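Local coordinates for protein ADP-ribosylating toxin CARDS (Mycoplasma pneumoniae, PDB 4TLV) that transfers ADP-ribose from NAD+ to multiple target proteins, vacuolates mammalian cells and disrupts respiratory epithelium, acting as the main virulence factor of its bacterium, at residues A[132-137]-A[227-232]; A[48-53]-A[139-144]; A[12-17]-A[232-237]; A[60-65]-A[248-253]. All blocks are in the same frame, centred on the assembly; numbering follows the deposited sequence.

Contact 1: residues A[132-137]-A[227-232]; sequences QREWFT and SLSFAC
Gln132 and Phe230 bury the most surface here, the amide of one lying over the ring of the other. The contact joins the turn leading into strand 134-138, and the first residue of that strand, to the one-turn helix 228-231 in the ADP-ribosyltransferase fold; Glu134 on the strand is consistent with the glutamate of the R-S-E motif known from pertussis-like toxins. Gln132 is extended beyond CG (chi2 179°), which carries its CD out to the ring. The amide and ring planes are only 18° apart, and CD sits 3.7 Å above the Phe230 plane, offset toward the rim. Further back, Gln132 CB makes a CH-pi contact 4.1 Å from the Phe230 centroid. A glutamine suits this place because its flat amide can stack while its end still serves a polar partner: Ser227 N, at the N-cap position of the helix, donates to Gln132 OE1 over 2.9 Å. A weak bond runs the other way, from Gln132 NE2 to Ser227 OG at 3.4 Å. Glu134 approaches the ring from its edge, with CG in the plane and the carboxylate turned 82° to it. Its OE1 comes within 3.7 Å of Phe230 CE1, while OE2 is held by His38. One water bridges strand and helix, donating to Glu134 OE1 at 2.7 Å and lying 2.8 Å from Ser227 OG.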
loop_
_atom_site.group_PDB
_atom_site.type_symbol
_atom_site.label_atom_id
_atom_site.label_comp_id
_atom_site.label_asym_id
_atom_site.label_seq_id
_atom_site.Cartn_x
_atom_site.Cartn_y
_atom_site.Cartn_z
ATOM N N GLN A 132 -0.474 5.130 3.746
ATOM C CA GLN A 132 0.322 5.653 4.859
ATOM C C GLN A 132 1.197 4.583 5.529
ATOM O O GLN A 132 2.154 4.906 6.236
ATOM C CB GLN A 132 -0.575 6.346 5.901
ATOM C CG GLN A 132 -1.256 7.603 5.355
ATOM C CD GLN A 132 -2.158 8.279 6.365
ATOM O OE1 GLN A 132 -2.191 9.593 6.310
ATOM N NE2 GLN A 132 -2.813 7.625 7.195
ATOM N N ARG A 133 0.872 3.315 5.301
ATOM C CA ARG A 133 1.630 2.219 5.901
ATOM C C ARG A 133 1.797 2.460 7.396
ATOM O O ARG A 133 2.885 2.263 7.937
ATOM C CB ARG A 133 3.016 2.092 5.240
ATOM C CG ARG A 133 2.972 1.817 3.733
ATOM C CD ARG A 133 2.798 0.334 3.407
ATOM N NE ARG A 133 3.945 -0.513 3.804
ATOM C CZ ARG A 133 5.035 -0.726 3.064
ATOM N NH1 ARG A 133 5.191 -0.134 1.872
ATOM N NH2 ARG A 133 5.990 -1.536 3.517
ATOM N N GLU A 134 0.727 2.886 8.065
ATOM C CA GLU A 134 0.846 3.367 9.450
ATOM C C GLU A 134 1.083 2.273 10.482
ATOM O O GLU A 134 0.379 1.273 10.521
ATOM C CB GLU A 134 -0.372 4.202 9.898
ATOM C CG GLU A 134 -0.237 4.642 11.379
ATOM C CD GLU A 134 -1.319 5.595 11.855
ATOM O OE1 GLU A 134 -2.305 5.825 11.120
ATOM O OE2 GLU A 134 -1.173 6.107 12.986
ATOM N N TRP A 135 2.099 2.480 11.306
ATOM C CA TRP A 135 2.255 1.735 12.553
ATOM C C TRP A 135 2.058 2.800 13.622
ATOM O O TRP A 135 2.700 3.855 13.577
ATOM C CB TRP A 135 3.662 1.139 12.646
ATOM C CG TRP A 135 3.846 -0.067 11.774
ATOM C CD1 TRP A 135 4.068 -0.083 10.435
ATOM C CD2 TRP A 135 3.806 -1.439 12.198
ATOM N NE1 TRP A 135 4.174 -1.383 9.987
ATOM C CE2 TRP A 135 4.021 -2.230 11.054
ATOM C CE3 TRP A 135 3.619 -2.070 13.441
ATOM C CZ2 TRP A 135 4.058 -3.626 11.107
ATOM C CZ3 TRP A 135 3.639 -3.446 13.491
ATOM C CH2 TRP A 135 3.864 -4.217 12.323
ATOM N N PHE A 136 1.129 2.574 14.540
ATOM C CA PHE A 136 0.917 3.541 15.602
ATOM C C PHE A 136 1.492 2.994 16.892
ATOM O O PHE A 136 1.542 1.774 17.083
ATOM C CB PHE A 136 -0.566 3.913 15.751
ATOM C CG PHE A 136 -1.463 2.772 16.186
ATOM C CD1 PHE A 136 -2.001 1.894 15.248
ATOM C CD2 PHE A 136 -1.802 2.606 17.527
ATOM C CE1 PHE A 136 -2.840 0.858 15.632
ATOM C CE2 PHE A 136 -2.653 1.564 17.916
ATOM C CZ PHE A 136 -3.173 0.697 16.958
ATOM N N THR A 137 1.944 3.888 17.770
ATOM C CA THR A 137 2.455 3.448 19.064
ATOM C C THR A 137 1.364 3.665 20.095
ATOM O O THR A 137 0.578 4.621 20.000
ATOM C CB THR A 137 3.722 4.196 19.484
ATOM O OG1 THR A 137 3.413 5.581 19.661
ATOM C CG2 THR A 137 4.802 4.054 18.406
ATOM N N SER A 227 -4.397 11.357 7.160
ATOM C CA SER A 227 -4.946 11.651 8.484
ATOM C C SER A 227 -4.208 12.840 9.067
ATOM O O SER A 227 -3.058 13.125 8.713
ATOM C CB SER A 227 -4.861 10.459 9.438
ATOM O OG SER A 227 -3.553 9.965 9.478
ATOM N N LEU A 228 -4.868 13.537 9.974
ATOM C CA LEU A 228 -4.236 14.678 10.619
ATOM C C LEU A 228 -3.031 14.276 11.484
ATOM O O LEU A 228 -2.140 15.090 11.732
ATOM C CB LEU A 228 -5.269 15.473 11.425
ATOM C CG LEU A 228 -6.175 16.401 10.593
ATOM C CD1 LEU A 228 -6.982 15.665 9.513
ATOM C CD2 LEU A 228 -7.100 17.196 11.522
ATOM N N SER A 229 -2.974 13.030 11.936
ATOM C CA SER A 229 -1.879 12.612 12.764
ATOM C C SER A 229 -0.539 12.666 11.838
ATOM O O SER A 229 0.550 12.897 12.349
ATOM C CB SER A 229 -2.045 11.225 13.386
ATOM O OG SER A 229 -2.239 10.248 12.373
ATOM N N PHE A 230 -0.691 12.443 10.533
ATOM C CA PHE A 230 0.420 12.589 9.593
ATOM C C PHE A 230 0.628 14.061 9.185
ATOM O O PHE A 230 1.751 14.581 9.235
ATOM C CB PHE A 230 0.193 11.727 8.334
ATOM C CG PHE A 230 0.578 10.274 8.508
ATOM C CD1 PHE A 230 -0.179 9.426 9.308
ATOM C CD2 PHE A 230 1.691 9.755 7.870
ATOM C CE1 PHE A 230 0.183 8.090 9.494
ATOM C CE2 PHE A 230 2.057 8.409 8.042
ATOM C CZ PHE A 230 1.306 7.580 8.863
ATOM N N ALA A 231 -0.451 14.721 8.773
ATOM C CA ALA A 231 -0.351 16.070 8.184
ATOM C C ALA A 231 -0.123 17.202 9.197
ATOM O O ALA A 231 0.322 18.296 8.818
ATOM C CB ALA A 231 -1.570 16.370 7.350
ATOM N N CYS A 232 -0.455 16.954 10.465
ATOM C CA CYS A 232 -0.283 17.962 11.517
ATOM C C CYS A 232 0.559 17.374 12.645
ATOM O O CYS A 232 0.067 17.212 13.758
ATOM C CB CYS A 232 -1.638 18.388 12.087
ATOM S SG CYS A 232 -2.990 18.552 10.910
HETATM O O HOH W 1 -4.032 7.907 11.385
#

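Contact 2: residues A[48-53]-A[139-144]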
loop_
_atom_site.group_PDB
_atom_site.type_symbol
_atom_site.label_atom_id
_atom_site.label_comp_id
_atom_site.label_asym_id
_atom_site.label_seq_id
_atom_site.Cartn_x
_atom_site.Cartn_y
_atom_site.Cartn_z
ATOM N N TYR A 48 -3.984 9.019 22.150
ATOM C CA TYR A 48 -2.849 8.472 22.880
ATOM C C TYR A 48 -1.890 7.812 21.902
ATOM O O TYR A 48 -0.801 7.453 22.270
ATOM C CB TYR A 48 -3.346 7.392 23.845
ATOM C CG TYR A 48 -2.309 6.868 24.812
ATOM C CD1 TYR A 48 -1.751 7.702 25.784
ATOM C CD2 TYR A 48 -1.932 5.526 24.797
ATOM C CE1 TYR A 48 -0.824 7.227 26.680
ATOM C CE2 TYR A 48 -1.006 5.033 25.702
ATOM C CZ TYR A 48 -0.450 5.888 26.638
ATOM O OH TYR A 48 0.479 5.399 27.530
ATOM N N PHE A 49 -2.321 7.644 20.650
ATOM C CA PHE A 49 -1.525 6.920 19.675
ATOM C C PHE A 49 -0.640 7.882 18.888
ATOM O O PHE A 49 -1.104 8.947 18.482
ATOM C CB PHE A 49 -2.442 6.180 18.699
ATOM C CG PHE A 49 -3.354 5.170 19.359
ATOM C CD1 PHE A 49 -2.931 4.461 20.481
ATOM C CD2 PHE A 49 -4.628 4.921 18.853
ATOM C CE1 PHE A 49 -3.757 3.520 21.097
ATOM C CE2 PHE A 49 -5.460 3.975 19.457
ATOM C CZ PHE A 49 -5.012 3.274 20.598
ATOM N N ILE A 50 0.616 7.497 18.653
ATOM C CA ILE A 50 1.517 8.307 17.814
ATOM C C ILE A 50 1.764 7.610 16.475
ATOM O O ILE A 50 2.100 6.431 16.439
ATOM C CB ILE A 50 2.860 8.555 18.502
ATOM C CG1 ILE A 50 2.656 9.342 19.803
ATOM C CG2 ILE A 50 3.812 9.336 17.589
ATOM C CD1 ILE A 50 3.947 9.482 20.615
ATOM N N SER A 51 1.612 8.344 15.374
ATOM C CA SER A 51 1.729 7.739 14.044
ATOM C C SER A 51 3.155 7.685 13.510
ATOM O O SER A 51 3.950 8.611 13.698
ATOM C CB SER A 51 0.850 8.486 13.035
ATOM O OG SER A 51 1.233 9.859 13.011
ATOM N N THR A 52 3.460 6.579 12.843
ATOM C CA THR A 52 4.704 6.408 12.110
ATOM C C THR A 52 4.355 5.591 10.870
ATOM O O THR A 52 3.251 5.064 10.743
ATOM C CB THR A 52 5.761 5.593 12.913
ATOM O OG1 THR A 52 5.320 4.228 13.022
ATOM C CG2 THR A 52 5.995 6.180 14.318
ATOM N N SER A 53 5.304 5.470 9.958
ATOM C CA SER A 53 5.066 4.752 8.714
ATOM C C SER A 53 6.145 3.676 8.505
ATOM O O SER A 53 7.277 3.823 8.951
ATOM C CB SER A 53 5.055 5.741 7.544
ATOM O OG SER A 53 4.937 5.048 6.315
ATOM N N GLY A 139 0.986 4.950 22.985
ATOM C CA GLY A 139 1.647 5.873 23.898
ATOM C C GLY A 139 2.960 6.469 23.420
ATOM O O GLY A 139 3.350 6.311 22.256
ATOM N N PRO A 140 3.660 7.161 24.325
ATOM C CA PRO A 140 4.883 7.905 24.015
ATOM C C PRO A 140 6.003 7.038 23.444
ATOM O O PRO A 140 6.112 5.849 23.757
ATOM C CB PRO A 140 5.334 8.438 25.393
ATOM C CG PRO A 140 4.106 8.423 26.225
ATOM C CD PRO A 140 3.311 7.246 25.754
ATOM N N ILE A 141 6.852 7.654 22.634
ATOM C CA ILE A 141 8.019 6.976 22.092
ATOM C C ILE A 141 9.246 7.537 22.785
ATOM O O ILE A 141 9.463 8.741 22.749
ATOM C CB ILE A 141 8.154 7.202 20.567
ATOM C CG1 ILE A 141 6.935 6.627 19.837
ATOM C CG2 ILE A 141 9.446 6.539 20.042
ATOM C CD1 ILE A 141 6.954 6.886 18.327
ATOM N N ALA A 142 10.028 6.665 23.420
ATOM C CA ALA A 142 11.223 7.083 24.150
ATOM C C ALA A 142 12.336 7.561 23.222
ATOM O O ALA A 142 12.462 7.081 22.097
ATOM C CB ALA A 142 11.730 5.946 24.998
ATOM N N ALA A 143 13.170 8.483 23.713
ATOM C CA ALA A 143 14.314 8.952 22.929
ATOM C C ALA A 143 15.204 7.791 22.481
ATOM O O ALA A 143 15.775 7.812 21.384
ATOM C CB ALA A 143 15.130 9.967 23.739
ATOM N N ALA A 144 15.329 6.782 23.338
ATOM C CA ALA A 144 16.174 5.626 23.052
ATOM C C ALA A 144 15.782 4.821 21.803
ATOM O O ALA A 144 16.618 4.090 21.270
ATOM C CB ALA A 144 16.265 4.703 24.282
#
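Tyr48 lays one face of its ring against the backbone of Gly139, and this is where the contact is tightest. Gly139 CA stands 3.6 Å from the Tyr48 ring centroid in a CH-pi contact, displaced somewhat toward the rim. With CG anti to the backbone N (chi1 -172°), the ring is set off toward Gly139. Glycine suits the position twice over: with phi at 104° a beta carbon would press on the carbonyl before it, and it would also meet the tyrosine hydroxyl. A weak, bent bond from Gly139 N to Tyr48 O, 3.2 Å long, adds a little polar grip, and Ile50 CD1 rests against the same glycine, 3.6 Å from Gly139 O. These residues flank a small antiparallel sheet of the mART domain, in which 49-53 is an edge strand paired with 134-138; its Ser51-Thr52-Ser53 matches the STS sequence of R-S-E ADP-ribosyltransferases. Farther along that strand the methyl contacts are apolar and looser. Ile50 CG2 meets Ile141 CD1 at 4.1 Å. Thr52 and Ile141 come tip to tip, CG2 to CD1 at 4.2 Å, the threonine turning its methyl to the loop and its hydroxyl to Trp135 O. On the solvent side Pro140 is exposed, and its CD stays 3.8 Å from Tyr48 OH, a loose touch set obliquely to the ring.

Contact 3: residues A[12-17]-A[232-237]; sequences RVDLRS and CPDWSP
Leu15 N donates to Asp234 OD2 over 2.9 Å, reaching the syn side of the carboxylate 18° out of its plane. Aspartate suits the place because its short side chain holds a carboxylate oxygen where this backbone N-H can use it. A salt bridge from Arg16 NE to Asp234 OD1, 3.3 Å long, is doubtful, since that oxygen is modelled implausibly near Asp14 OD1 and its exact place is unsure. Beside the acid, Pro233 adds a compact apolar wedge, its CB resting 3.5 Å from Val13 O and its CG 4.2 Å from Leu15 CD1. Pro233 O lies at the edge of the Arg12 guanidinium, in its plane, 3.0 Å from Arg12 NH2. In the next shell Arg12 grips Asp14 side-on, NE and NH2 both donating to OD2, with NE at 3.1 Å from Asp14 OD2 on its anti lone pair. Arg12 NH1 bonds to Ser51 O, and Glu20 pairs with Arg16 NH1. Cys232, just before Pro233, is tied by a disulfide to Cys249. The loop after helix 228-231 thus docks on edge strand 9-14 of the five-stranded mART sheet, where Arg12 corresponds in all likelihood to the arginine of the R-S-E motif of pertussis-like ADP-ribosyltransferases.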
loop_
_atom_site.group_PDB
_atom_site.type_symbol
_atom_site.label_atom_id
_atom_site.label_comp_id
_atom_site.label_asym_id
_atom_site.label_seq_id
_atom_site.Cartn_x
_atom_site.Cartn_y
_atom_site.Cartn_z
ATOM N N ARG A 12 8.985 8.782 10.704
ATOM C CA ARG A 12 8.039 9.840 11.006
ATOM C C ARG A 12 8.659 11.186 10.661
ATOM O O ARG A 12 9.800 11.468 11.048
ATOM C CB ARG A 12 7.699 9.819 12.499
ATOM C CG ARG A 12 6.641 10.872 12.903
ATOM C CD ARG A 12 6.484 10.922 14.433
ATOM N NE ARG A 12 5.808 12.152 14.847
ATOM C CZ ARG A 12 4.492 12.323 14.845
ATOM N NH1 ARG A 12 3.680 11.341 14.451
ATOM N NH2 ARG A 12 3.984 13.491 15.225
ATOM N N VAL A 13 7.909 12.007 9.933
ATOM C CA VAL A 13 8.343 13.369 9.629
ATOM C C VAL A 13 7.726 14.293 10.676
ATOM O O VAL A 13 6.522 14.233 10.941
ATOM C CB VAL A 13 7.894 13.793 8.200
ATOM C CG1 VAL A 13 8.203 15.288 7.927
ATOM C CG2 VAL A 13 8.541 12.890 7.139
ATOM N N ASP A 14 8.547 15.142 11.283
ATOM C CA ASP A 14 8.097 15.988 12.372
ATOM C C ASP A 14 8.869 17.300 12.261
ATOM O O ASP A 14 10.032 17.296 11.892
ATOM C CB ASP A 14 8.407 15.291 13.704
ATOM C CG ASP A 14 7.575 15.807 14.852
ATOM O OD1 ASP A 14 7.715 16.995 15.206
ATOM O OD2 ASP A 14 6.798 15.013 15.429
ATOM N N LEU A 15 8.226 18.420 12.562
ATOM C CA LEU A 15 8.901 19.712 12.440
ATOM C C LEU A 15 9.854 19.994 13.607
ATOM O O LEU A 15 10.721 20.859 13.510
ATOM C CB LEU A 15 7.882 20.844 12.256
ATOM C CG LEU A 15 7.484 21.048 10.784
ATOM C CD1 LEU A 15 6.747 19.847 10.241
ATOM C CD2 LEU A 15 6.657 22.315 10.591
ATOM N N ARG A 16 9.715 19.250 14.701
ATOM C CA ARG A 16 10.629 19.412 15.829
ATOM C C ARG A 16 12.034 18.936 15.462
ATOM O O ARG A 16 12.202 17.931 14.769
ATOM C CB ARG A 16 10.120 18.667 17.055
ATOM C CG ARG A 16 8.770 19.152 17.544
ATOM C CD ARG A 16 8.338 18.389 18.780
ATOM N NE ARG A 16 6.948 18.673 19.122
ATOM C CZ ARG A 16 6.569 19.607 19.988
ATOM N NH1 ARG A 16 7.482 20.344 20.610
ATOM N NH2 ARG A 16 5.279 19.801 20.239
ATOM N N SER A 17 13.040 19.661 15.941
ATOM C CA SER A 17 14.439 19.407 15.603
ATOM C C SER A 17 15.035 18.215 16.347
ATOM O O SER A 17 14.538 17.809 17.391
ATOM C CB SER A 17 15.275 20.653 15.917
ATOM O OG SER A 17 15.306 20.864 17.315
ATOM N N CYS A 232 -0.455 16.954 10.465
ATOM C CA CYS A 232 -0.283 17.962 11.517
ATOM C C CYS A 232 0.559 17.374 12.645
ATOM O O CYS A 232 0.067 17.212 13.758
ATOM C CB CYS A 232 -1.638 18.388 12.087
ATOM S SG CYS A 232 -2.990 18.552 10.910
ATOM N N PRO A 233 1.833 17.056 12.360
ATOM C CA PRO A 233 2.657 16.270 13.290
ATOM C C PRO A 233 2.939 17.009 14.590
ATOM O O PRO A 233 3.309 16.371 15.563
ATOM C CB PRO A 233 3.977 16.058 12.543
ATOM C CG PRO A 233 3.935 16.962 11.346
ATOM C CD PRO A 233 2.533 17.413 11.113
ATOM N N ASP A 234 2.749 18.324 14.602
ATOM C CA ASP A 234 3.043 19.112 15.793
ATOM C C ASP A 234 1.857 19.948 16.269
ATOM O O ASP A 234 2.016 21.020 16.851
ATOM C CB ASP A 234 4.278 19.959 15.531
ATOM C CG ASP A 234 5.454 19.103 15.145
ATOM O OD1 ASP A 234 5.957 18.401 16.033
ATOM O OD2 ASP A 234 5.822 19.077 13.958
ATOM N N TRP A 235 0.670 19.416 16.028
ATOM C CA TRP A 235 -0.581 20.013 16.468
ATOM C C TRP A 235 -0.532 20.459 17.934
ATOM O O TRP A 235 -0.101 19.702 18.797
ATOM C CB TRP A 235 -1.695 18.985 16.292
ATOM C CG TRP A 235 -3.034 19.449 16.727
ATOM C CD1 TRP A 235 -3.541 19.416 17.990
ATOM C CD2 TRP A 235 -4.051 20.002 15.894
ATOM N NE1 TRP A 235 -4.817 19.917 17.997
ATOM C CE2 TRP A 235 -5.156 20.282 16.720
ATOM C CE3 TRP A 235 -4.143 20.271 14.526
ATOM C CZ2 TRP A 235 -6.334 20.827 16.228
ATOM C CZ3 TRP A 235 -5.317 20.814 14.034
ATOM C CH2 TRP A 235 -6.399 21.084 14.884
ATOM N N SER A 236 -0.993 21.682 18.200
ATOM C CA SER A 236 -1.071 22.220 19.568
ATOM C C SER A 236 -2.479 22.712 19.871
ATOM O O SER A 236 -3.184 23.163 18.975
ATOM C CB SER A 236 -0.097 23.391 19.762
ATOM O OG SER A 236 1.229 22.942 19.988
ATOM N N PRO A 237 -2.896 22.641 21.144
ATOM C CA PRO A 237 -4.224 23.154 21.500
ATOM C C PRO A 237 -4.276 24.673 21.329
ATOM O O PRO A 237 -3.296 25.350 21.644
ATOM C CB PRO A 237 -4.363 22.791 22.986
ATOM C CG PRO A 237 -3.265 21.795 23.268
ATOM C CD PRO A 237 -2.163 22.130 22.315
#

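Contact 4: residues A[60-65]-A[248-253]; sequences IRFFGS and KCIAEK. With SO4 (sulfate ion), chain H.
Ile250 points CG1 anti to its carbonyl carbon (chi1 -64°) and extends CD1 beyond it (chi2 177°), while Phe63 holds CG anti to its backbone N (chi1 -163°); these torsions direct the two chains toward each other. CD1 arrives at the ring edge, close to its plane, only 3.3 Å from Phe63 CE1, which is tight packing for two carbons. Phe62 touches the root of the same side chain, its CE2 lying 3.9 Å from Ile250 CB. A branched isoleucine suits this place since its separate branches serve different neighbours: CG2 rests 3.7 Å from Phe62 O. That carbonyl is gripped twice within its own turn, by Ser65 N and by Ser65 OG at 2.8 Å, the hydroxyl lying in the carbonyl plane. With its hydroxyl so engaged, Ser65 packs against Ala251 CA, OG 3.5 Å away. Ile250 O meets the edge of the Phe62 ring in plane, 3.8 Å from CD2, and is buried without a polar partner. Beyond the core, Glu252 bonds to Ser221, and Lys253 NZ pairs with Asp255 and donates to O1 of a sulfate, probably from the crystallisation liquor, at 2.6 Å. The contact seats the segment just past Cys249, disulfide-bonded to Cys232, on the 3-10 turn after helix 56-60, joining the mART domain to the region inferred to form its NAD+ pocket.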
loop_
_atom_site.group_PDB
_atom_site.type_symbol
_atom_site.label_atom_id
_atom_site.label_comp_id
_atom_site.label_asym_id
_atom_site.label_seq_id
_atom_site.Cartn_x
_atom_site.Cartn_y
_atom_site.Cartn_z
ATOM N N ILE A 60 6.671 10.592 4.274
ATOM C CA ILE A 60 6.933 11.951 3.786
ATOM C C ILE A 60 5.924 12.433 2.741
ATOM O O ILE A 60 5.918 13.615 2.367
ATOM C CB ILE A 60 8.393 12.123 3.266
ATOM C CG1 ILE A 60 8.729 13.612 3.104
ATOM C CG2 ILE A 60 8.573 11.433 1.935
ATOM C CD1 ILE A 60 10.234 13.887 2.940
ATOM N N ARG A 61 5.041 11.544 2.293
ATOM C CA ARG A 61 4.073 11.924 1.248
ATOM C C ARG A 61 3.282 13.204 1.560
ATOM O O ARG A 61 3.137 14.082 0.686
ATOM C CB ARG A 61 3.128 10.762 0.916
ATOM C CG ARG A 61 2.032 11.077 -0.141
ATOM C CD ARG A 61 2.594 11.672 -1.436
ATOM N NE ARG A 61 1.496 12.047 -2.325
ATOM C CZ ARG A 61 0.805 13.184 -2.221
ATOM N NH1 ARG A 61 1.122 14.065 -1.280
ATOM N NH2 ARG A 61 -0.205 13.442 -3.063
ATOM N N PHE A 62 2.764 13.334 2.783
ATOM C CA PHE A 62 1.920 14.501 3.105
ATOM C C PHE A 62 2.727 15.775 2.906
ATOM O O PHE A 62 2.185 16.826 2.570
ATOM C CB PHE A 62 1.395 14.459 4.557
ATOM C CG PHE A 62 2.428 14.856 5.587
ATOM C CD1 PHE A 62 3.345 13.926 6.068
ATOM C CD2 PHE A 62 2.505 16.163 6.052
ATOM C CE1 PHE A 62 4.321 14.281 7.000
ATOM C CE2 PHE A 62 3.489 16.533 6.994
ATOM C CZ PHE A 62 4.391 15.584 7.467
ATOM N N PHE A 63 4.030 15.661 3.124
ATOM C CA PHE A 63 4.921 16.811 3.125
ATOM C C PHE A 63 5.135 17.367 1.704
ATOM O O PHE A 63 5.610 18.495 1.535
ATOM C CB PHE A 63 6.249 16.410 3.798
ATOM C CG PHE A 63 7.099 17.575 4.216
ATOM C CD1 PHE A 63 6.671 18.441 5.206
ATOM C CD2 PHE A 63 8.341 17.781 3.640
ATOM C CE1 PHE A 63 7.465 19.505 5.607
ATOM C CE2 PHE A 63 9.133 18.843 4.032
ATOM C CZ PHE A 63 8.691 19.706 5.018
ATOM N N GLY A 64 4.771 16.584 0.690
ATOM C CA GLY A 64 4.794 17.050 -0.688
ATOM C C GLY A 64 3.506 17.700 -1.191
ATOM O O GLY A 64 3.307 17.804 -2.407
ATOM N N SER A 65 2.614 18.112 -0.282
ATOM C CA SER A 65 1.378 18.795 -0.683
ATOM C C SER A 65 1.692 20.022 -1.534
ATOM O O SER A 65 2.652 20.738 -1.253
ATOM C CB SER A 65 0.605 19.280 0.541
ATOM O OG SER A 65 0.094 18.194 1.286
ATOM N N LYS A 248 -0.894 25.227 11.108
ATOM C CA LYS A 248 0.405 24.555 11.141
ATOM C C LYS A 248 0.409 23.208 10.394
ATOM O O LYS A 248 1.454 22.569 10.259
ATOM C CB LYS A 248 0.857 24.336 12.588
ATOM C CG LYS A 248 1.014 25.614 13.409
ATOM C CD LYS A 248 2.313 26.334 13.091
ATOM C CE LYS A 248 2.566 27.462 14.088
ATOM N NZ LYS A 248 3.940 28.034 13.974
ATOM N N CYS A 249 -0.759 22.777 9.930
ATOM C CA CYS A 249 -0.867 21.536 9.162
ATOM C C CYS A 249 -0.282 21.709 7.770
ATOM O O CYS A 249 -0.408 22.773 7.148
ATOM C CB CYS A 249 -2.324 21.083 9.047
ATOM S SG CYS A 249 -3.085 20.578 10.627
ATOM N N ILE A 250 0.344 20.655 7.268
ATOM C CA ILE A 250 0.859 20.669 5.910
ATOM C C ILE A 250 -0.090 19.913 4.973
ATOM O O ILE A 250 -0.085 18.683 4.924
ATOM C CB ILE A 250 2.284 20.113 5.873
ATOM C CG1 ILE A 250 3.202 21.039 6.686
ATOM C CG2 ILE A 250 2.782 19.996 4.423
ATOM C CD1 ILE A 250 4.605 20.553 6.791
ATOM N N ALA A 251 -0.905 20.669 4.239
ATOM C CA ALA A 251 -1.966 20.115 3.399
ATOM C C ALA A 251 -2.580 21.263 2.602
ATOM O O ALA A 251 -2.427 22.426 2.996
ATOM C CB ALA A 251 -3.031 19.460 4.264
ATOM N N GLU A 252 -3.267 20.945 1.502
ATOM C CA GLU A 252 -3.983 21.974 0.747
ATOM C C GLU A 252 -5.127 22.500 1.595
ATOM O O GLU A 252 -5.457 23.693 1.544
ATOM C CB GLU A 252 -4.532 21.436 -0.580
ATOM C CG GLU A 252 -3.472 20.924 -1.559
ATOM C CD GLU A 252 -4.015 20.801 -2.993
ATOM O OE1 GLU A 252 -5.181 21.199 -3.247
ATOM O OE2 GLU A 252 -3.266 20.325 -3.869
ATOM N N LYS A 253 -5.720 21.612 2.394
ATOM C CA LYS A 253 -6.945 21.944 3.099
ATOM C C LYS A 253 -7.334 20.810 4.031
ATOM O O LYS A 253 -6.932 19.673 3.812
ATOM C CB LYS A 253 -8.038 22.146 2.048
ATOM C CG LYS A 253 -9.403 22.502 2.560
ATOM C CD LYS A 253 -10.407 22.352 1.412
ATOM C CE LYS A 253 -11.827 22.579 1.886
ATOM N NZ LYS A 253 -12.810 22.008 0.921
HETATM S S SO4 H . -12.716 22.976 -2.361
HETATM O O1 SO4 H . -11.822 23.153 -1.223
HETATM O O2 SO4 H . -13.490 21.749 -2.184
HETATM O O3 SO4 H . -11.922 22.928 -3.587
HETATM O O4 SO4 H . -13.639 24.108 -2.429
#

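How the contacts relate
Contacts 1, 2 and 4 are largely buried, whereas contact 3 is only partly so and is correspondingly the richest in charge. Contacts 1 and 2 use neighbouring strands of the same small sheet, 134-138 and 49-53, and are tied where Gln132 O meets Ser53 OG in a probable hydrogen bond. Contact 1 mixes amide stacking with polar bonds, contact 2 relies on glycine and aliphatic packing, and contact 4 has an aromatic and aliphatic core. Cys232, shared by contacts 1 and 3, is joined to Cys249 of contact 4, so one disulfide links all three. Ile50 of contact 2 packs on Arg12 of contact 3, while Phe62 of contact 4 packs on Val13 and on helix 228-231.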